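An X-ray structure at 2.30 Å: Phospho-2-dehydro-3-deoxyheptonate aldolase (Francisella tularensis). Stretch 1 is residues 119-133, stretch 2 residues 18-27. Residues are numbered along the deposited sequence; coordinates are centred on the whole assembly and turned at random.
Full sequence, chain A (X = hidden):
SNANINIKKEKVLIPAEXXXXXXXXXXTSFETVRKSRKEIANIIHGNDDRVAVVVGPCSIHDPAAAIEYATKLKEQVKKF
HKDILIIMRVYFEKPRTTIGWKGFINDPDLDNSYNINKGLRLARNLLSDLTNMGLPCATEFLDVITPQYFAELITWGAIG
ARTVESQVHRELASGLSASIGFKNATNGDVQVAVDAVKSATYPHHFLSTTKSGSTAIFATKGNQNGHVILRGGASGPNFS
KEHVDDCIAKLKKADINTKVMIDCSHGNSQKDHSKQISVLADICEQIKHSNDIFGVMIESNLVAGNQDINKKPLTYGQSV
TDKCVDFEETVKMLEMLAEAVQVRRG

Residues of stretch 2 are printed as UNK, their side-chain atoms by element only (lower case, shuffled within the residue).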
# COMPACT_ATOMS: atom_id res chain seq x y z
N GLY A 119 -10.50 -16.45 -12.27
CA GLY A 119 -9.32 -15.66 -12.54
C GLY A 119 -8.08 -16.31 -11.97
O GLY A 119 -7.08 -16.48 -12.68
N LEU A 120 -8.13 -16.66 -10.69
CA LEU A 120 -6.97 -17.22 -10.02
C LEU A 120 -6.61 -18.55 -10.65
O LEU A 120 -5.45 -18.83 -10.84
CB LEU A 120 -7.21 -17.40 -8.52
CG LEU A 120 -7.14 -16.12 -7.70
CD1 LEU A 120 -7.79 -16.29 -6.31
CD2 LEU A 120 -5.69 -15.68 -7.59
N ARG A 121 -7.63 -19.33 -10.99
CA ARG A 121 -7.42 -20.63 -11.60
C ARG A 121 -6.77 -20.54 -12.96
O ARG A 121 -5.80 -21.24 -13.23
CB ARG A 121 -8.76 -21.36 -11.72
CG ARG A 121 -8.63 -22.79 -12.21
CD ARG A 121 -10.02 -23.43 -12.31
NE ARG A 121 -10.57 -23.69 -10.98
CZ ARG A 121 -10.26 -24.73 -10.22
NH1 ARG A 121 -9.37 -25.64 -10.61
NH2 ARG A 121 -10.83 -24.86 -9.03
N LEU A 122 -7.28 -19.66 -13.81
CA LEU A 122 -6.68 -19.48 -15.14
C LEU A 122 -5.30 -18.80 -15.08
O LEU A 122 -4.44 -19.06 -15.93
CB LEU A 122 -7.65 -18.71 -16.04
CG LEU A 122 -8.99 -19.42 -16.31
CD1 LEU A 122 -9.83 -18.64 -17.32
CD2 LEU A 122 -8.80 -20.86 -16.80
N ALA A 123 -5.08 -17.95 -14.08
CA ALA A 123 -3.79 -17.28 -13.91
C ALA A 123 -2.73 -18.31 -13.60
O ALA A 123 -1.67 -18.34 -14.23
CB ALA A 123 -3.86 -16.21 -12.81
N ARG A 124 -3.01 -19.17 -12.63
CA ARG A 124 -2.08 -20.22 -12.27
C ARG A 124 -1.86 -21.14 -13.46
O ARG A 124 -0.72 -21.50 -13.75
CB ARG A 124 -2.57 -21.03 -11.08
CG ARG A 124 -1.53 -22.04 -10.61
CD ARG A 124 -2.05 -22.97 -9.53
NE ARG A 124 -1.12 -24.08 -9.37
CZ ARG A 124 0.05 -23.99 -8.75
NH1 ARG A 124 0.43 -22.85 -8.18
NH2 ARG A 124 0.83 -25.05 -8.69
N ASN A 125 -2.95 -21.52 -14.14
CA ASN A 125 -2.83 -22.45 -15.27
C ASN A 125 -2.01 -21.85 -16.40
O ASN A 125 -1.26 -22.56 -17.07
CB ASN A 125 -4.21 -22.93 -15.78
CG ASN A 125 -4.18 -24.37 -16.30
OD1 ASN A 125 -3.18 -24.84 -16.81
ND2 ASN A 125 -5.29 -25.09 -16.14
N LEU A 126 -2.12 -20.54 -16.61
CA LEU A 126 -1.29 -19.86 -17.60
C LEU A 126 0.20 -19.94 -17.22
O LEU A 126 1.06 -20.29 -18.03
CB LEU A 126 -1.72 -18.40 -17.76
CG LEU A 126 -0.92 -17.56 -18.75
CD1 LEU A 126 -0.86 -18.21 -20.14
CD2 LEU A 126 -1.52 -16.17 -18.82
N LEU A 127 0.48 -19.61 -15.96
CA LEU A 127 1.85 -19.65 -15.46
C LEU A 127 2.41 -21.06 -15.50
O LEU A 127 3.59 -21.26 -15.83
CB LEU A 127 1.92 -19.10 -14.05
CG LEU A 127 1.75 -17.59 -13.96
CD1 LEU A 127 1.46 -17.24 -12.51
CD2 LEU A 127 2.99 -16.84 -14.48
N SER A 128 1.58 -22.06 -15.20
CA SER A 128 2.01 -23.45 -15.33
C SER A 128 2.43 -23.74 -16.77
O SER A 128 3.52 -24.24 -17.00
CB SER A 128 0.91 -24.41 -14.88
OG SER A 128 1.33 -25.77 -14.97
N ASP A 129 1.57 -23.38 -17.73
CA ASP A 129 1.84 -23.60 -19.15
C ASP A 129 3.11 -22.92 -19.66
O ASP A 129 3.92 -23.54 -20.35
CB ASP A 129 0.64 -23.16 -20.02
CG ASP A 129 -0.60 -24.03 -19.80
OD1 ASP A 129 -0.48 -25.07 -19.13
OD2 ASP A 129 -1.70 -23.68 -20.28
N LEU A 130 3.29 -21.65 -19.31
CA LEU A 130 4.45 -20.88 -19.76
C LEU A 130 5.78 -21.43 -19.23
O LEU A 130 6.72 -21.64 -20.00
CB LEU A 130 4.30 -19.41 -19.37
CG LEU A 130 3.14 -18.67 -20.06
CD1 LEU A 130 2.94 -17.31 -19.41
CD2 LEU A 130 3.41 -18.52 -21.53
N THR A 131 5.84 -21.67 -17.92
CA THR A 131 7.04 -22.23 -17.30
C THR A 131 7.30 -23.65 -17.78
O THR A 131 8.47 -24.06 -17.90
CB THR A 131 6.94 -22.24 -15.78
OG1 THR A 131 5.74 -22.92 -15.39
CG2 THR A 131 6.98 -20.81 -15.21
N ASN A 132 6.22 -24.39 -18.06
CA ASN A 132 6.35 -25.73 -18.62
C ASN A 132 6.92 -25.72 -20.04
O ASN A 132 7.50 -26.71 -20.49
CB ASN A 132 5.01 -26.46 -18.58
CG ASN A 132 5.16 -27.93 -18.84
OD1 ASN A 132 4.54 -28.47 -19.75
ND2 ASN A 132 6.01 -28.60 -18.06
N MSE A 133 6.77 -24.60 -20.74
CA MSE A 133 7.44 -24.40 -22.03
C MSE A 133 8.91 -24.00 -21.87
O MSE A 133 9.62 -23.86 -22.86
CB MSE A 133 6.73 -23.31 -22.84
CG MSE A 133 5.35 -23.66 -23.35
SE MSE A 133 4.43 -22.02 -23.87
CE MSE A 133 5.92 -21.17 -24.80
N UNK A 18 -6.19 -26.13 -3.21
CA UNK A 18 -7.05 -26.85 -4.11
C UNK A 18 -6.56 -26.62 -5.54
O UNK A 18 -6.41 -27.56 -6.30
c UNK A 18 -8.52 -26.42 -3.93
c UNK A 18 -9.02 -26.84 -2.53
c UNK A 18 -9.39 -27.02 -5.00
N UNK A 19 -6.26 -25.37 -5.88
CA UNK A 19 -5.77 -25.07 -7.22
C UNK A 19 -4.41 -25.69 -7.48
O UNK A 19 -4.10 -26.04 -8.61
c UNK A 19 -6.98 -22.75 -7.25
c UNK A 19 -5.71 -23.56 -7.48
c UNK A 19 -8.20 -23.56 -7.56
c UNK A 19 -6.95 -21.43 -8.07
N UNK A 20 -3.59 -25.80 -6.43
CA UNK A 20 -2.30 -26.48 -6.53
C UNK A 20 -2.46 -27.97 -6.78
O UNK A 20 -1.71 -28.54 -7.56
c UNK A 20 -0.14 -27.10 -5.27
c UNK A 20 -1.40 -26.20 -5.28
c UNK A 20 -0.45 -24.20 -3.95
c UNK A 20 -0.98 -24.72 -5.27
N UNK A 21 -3.44 -28.61 -6.16
CA UNK A 21 -3.76 -30.00 -6.47
C UNK A 21 -4.27 -30.14 -7.89
O UNK A 21 -3.82 -31.01 -8.62
c UNK A 21 -4.80 -30.59 -5.50
c UNK A 21 -5.02 -31.87 -3.29
c UNK A 21 -4.28 -30.77 -4.06
n UNK A 21 -5.93 -31.47 -2.39
o UNK A 21 -4.75 -33.06 -3.49
N UNK A 22 -5.21 -29.29 -8.28
CA UNK A 22 -5.77 -29.29 -9.63
C UNK A 22 -4.73 -28.97 -10.70
O UNK A 22 -4.76 -29.57 -11.78
o UNK A 22 -8.29 -29.89 -8.58
c UNK A 22 -6.92 -28.27 -9.73
o UNK A 22 -9.08 -27.86 -8.76
c UNK A 22 -8.18 -28.71 -8.97
N UNK A 23 -3.81 -28.05 -10.39
CA UNK A 23 -2.85 -27.54 -11.37
C UNK A 23 -1.43 -27.67 -10.77
O UNK A 23 -0.86 -26.68 -10.30
c UNK A 23 -3.16 -26.06 -11.74
c UNK A 23 -2.22 -25.54 -12.82
c UNK A 23 -4.61 -25.89 -12.22
c UNK A 23 -5.05 -24.42 -12.30
N UNK A 24 -0.88 -28.89 -10.75
CA UNK A 24 0.33 -29.14 -9.99
C UNK A 24 1.56 -28.51 -10.62
O UNK A 24 1.57 -28.22 -11.82
c UNK A 24 -1.41 -30.12 -11.37
c UNK A 24 0.45 -30.67 -10.00
c UNK A 24 -0.31 -31.12 -11.18
N UNK A 25 2.57 -28.28 -9.79
CA UNK A 25 3.89 -27.83 -10.26
C UNK A 25 4.52 -28.96 -11.06
O UNK A 25 4.85 -30.01 -10.51
c UNK A 25 6.17 -25.68 -10.24
c UNK A 25 4.78 -27.47 -9.07
c UNK A 25 6.18 -26.95 -9.36
c UNK A 25 6.91 -26.69 -8.02
N UNK A 26 4.66 -28.75 -12.36
CA UNK A 26 5.21 -29.77 -13.24
C UNK A 26 6.73 -29.75 -13.14
O UNK A 26 7.32 -28.77 -12.68
c UNK A 26 2.67 -31.05 -14.68
c UNK A 26 3.20 -29.62 -14.91
c UNK A 26 4.73 -29.54 -14.68
c UNK A 26 2.82 -29.14 -16.31
N UNK A 27 7.38 -30.84 -13.56
CA UNK A 27 8.84 -30.97 -13.39
C UNK A 27 9.58 -29.92 -14.22
O UNK A 27 10.48 -29.26 -13.70
c UNK A 27 12.77 -34.29 -13.57
n UNK A 27 13.22 -35.68 -13.89
c UNK A 27 11.25 -34.11 -13.67
c UNK A 27 10.82 -32.65 -13.36
c UNK A 27 9.33 -32.38 -13.74
O HOH W 1 -0.10 -27.86 -13.95
O HOH W 2 3.67 -26.27 -13.58

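Position 18 carries three side-chain carbons, one bonded to the other two; this fork at CB identifies Val-18, which lies sideways to stretch 1 and makes no close contact with it. At position 19 four carbons fork at the second, the pattern of leucine. Leu-19 points toward the long helix, where CD1 packs 4.1 Å from CB of Leu-120 and CD2 lies 3.3 Å from NH2 of Arg-121, over one face of that guanidinium. Position 20 also has four carbons, but the fork is at the first and one arm is two carbons long, so it is Ile-20; its CG1 covers one face of the Arg-124 guanidinium, 3.7 Å from CZ.

Position 21 has three carbons, the third bearing one oxygen and one nitrogen. It is Gln-21, directed away from stretch 1 and exposed. Two carbons, the second carrying two oxygens, make position 22 a carboxylate, Asp-22. Its OD2 accepts a nearly straight hydrogen bond from NH1 of Arg-121 at 2.9 Å, forming a salt bridge near the plane of the guanidinium.

Position 23 repeats the branching of position 20 and is Ile-23, the first residue to leave helical geometry. Its CD1 reaches O of Arg-121 at 3.4 Å and CB of Asn-125 at 3.9 Å, while CG2 lies 3.9 Å from CB of Ser-128. At position 24 three carbons close a ring onto the backbone nitrogen: Pro-24, with its CB directed away. The four carbons of position 25, forked at the second, give Leu-25, whose CA-to-CB bond points sideways; its side chain is little covered by stretch 1, and its backbone N lies 3.8 Å from NH2 of Arg-124. Position 26 has the same fork, but Leu-26 points toward stretch 1 and places CD1 3.7 Å from CG of Asn-132. Four carbons in a row ending in nitrogen mark position 27 as Lys-27, extended and directed away.

The contact combines apolar packing with arginine recognition of a helix end. Where the short helix stops, O of Ile-23 accepts hydrogen bonds from both NE and NH2 of Arg-124, each at 2.8 Å, so one guanidinium edge grips a single carbonyl. The Ile-23 side chain meanwhile lies along the long helix from Arg-121 to Ser-128. Farther on, water supplements the direct packing of Leu-26: water 1 donates to O of Pro-24 at 2.7 Å and water 2 accepts from N of Leu-26 at 2.9 Å, and both also hydrogen-bond to OG of Ser-128, linking this small side chain to the backbone of the loop.

Stretch 2, residues 18-27: VLIQDIPLLK
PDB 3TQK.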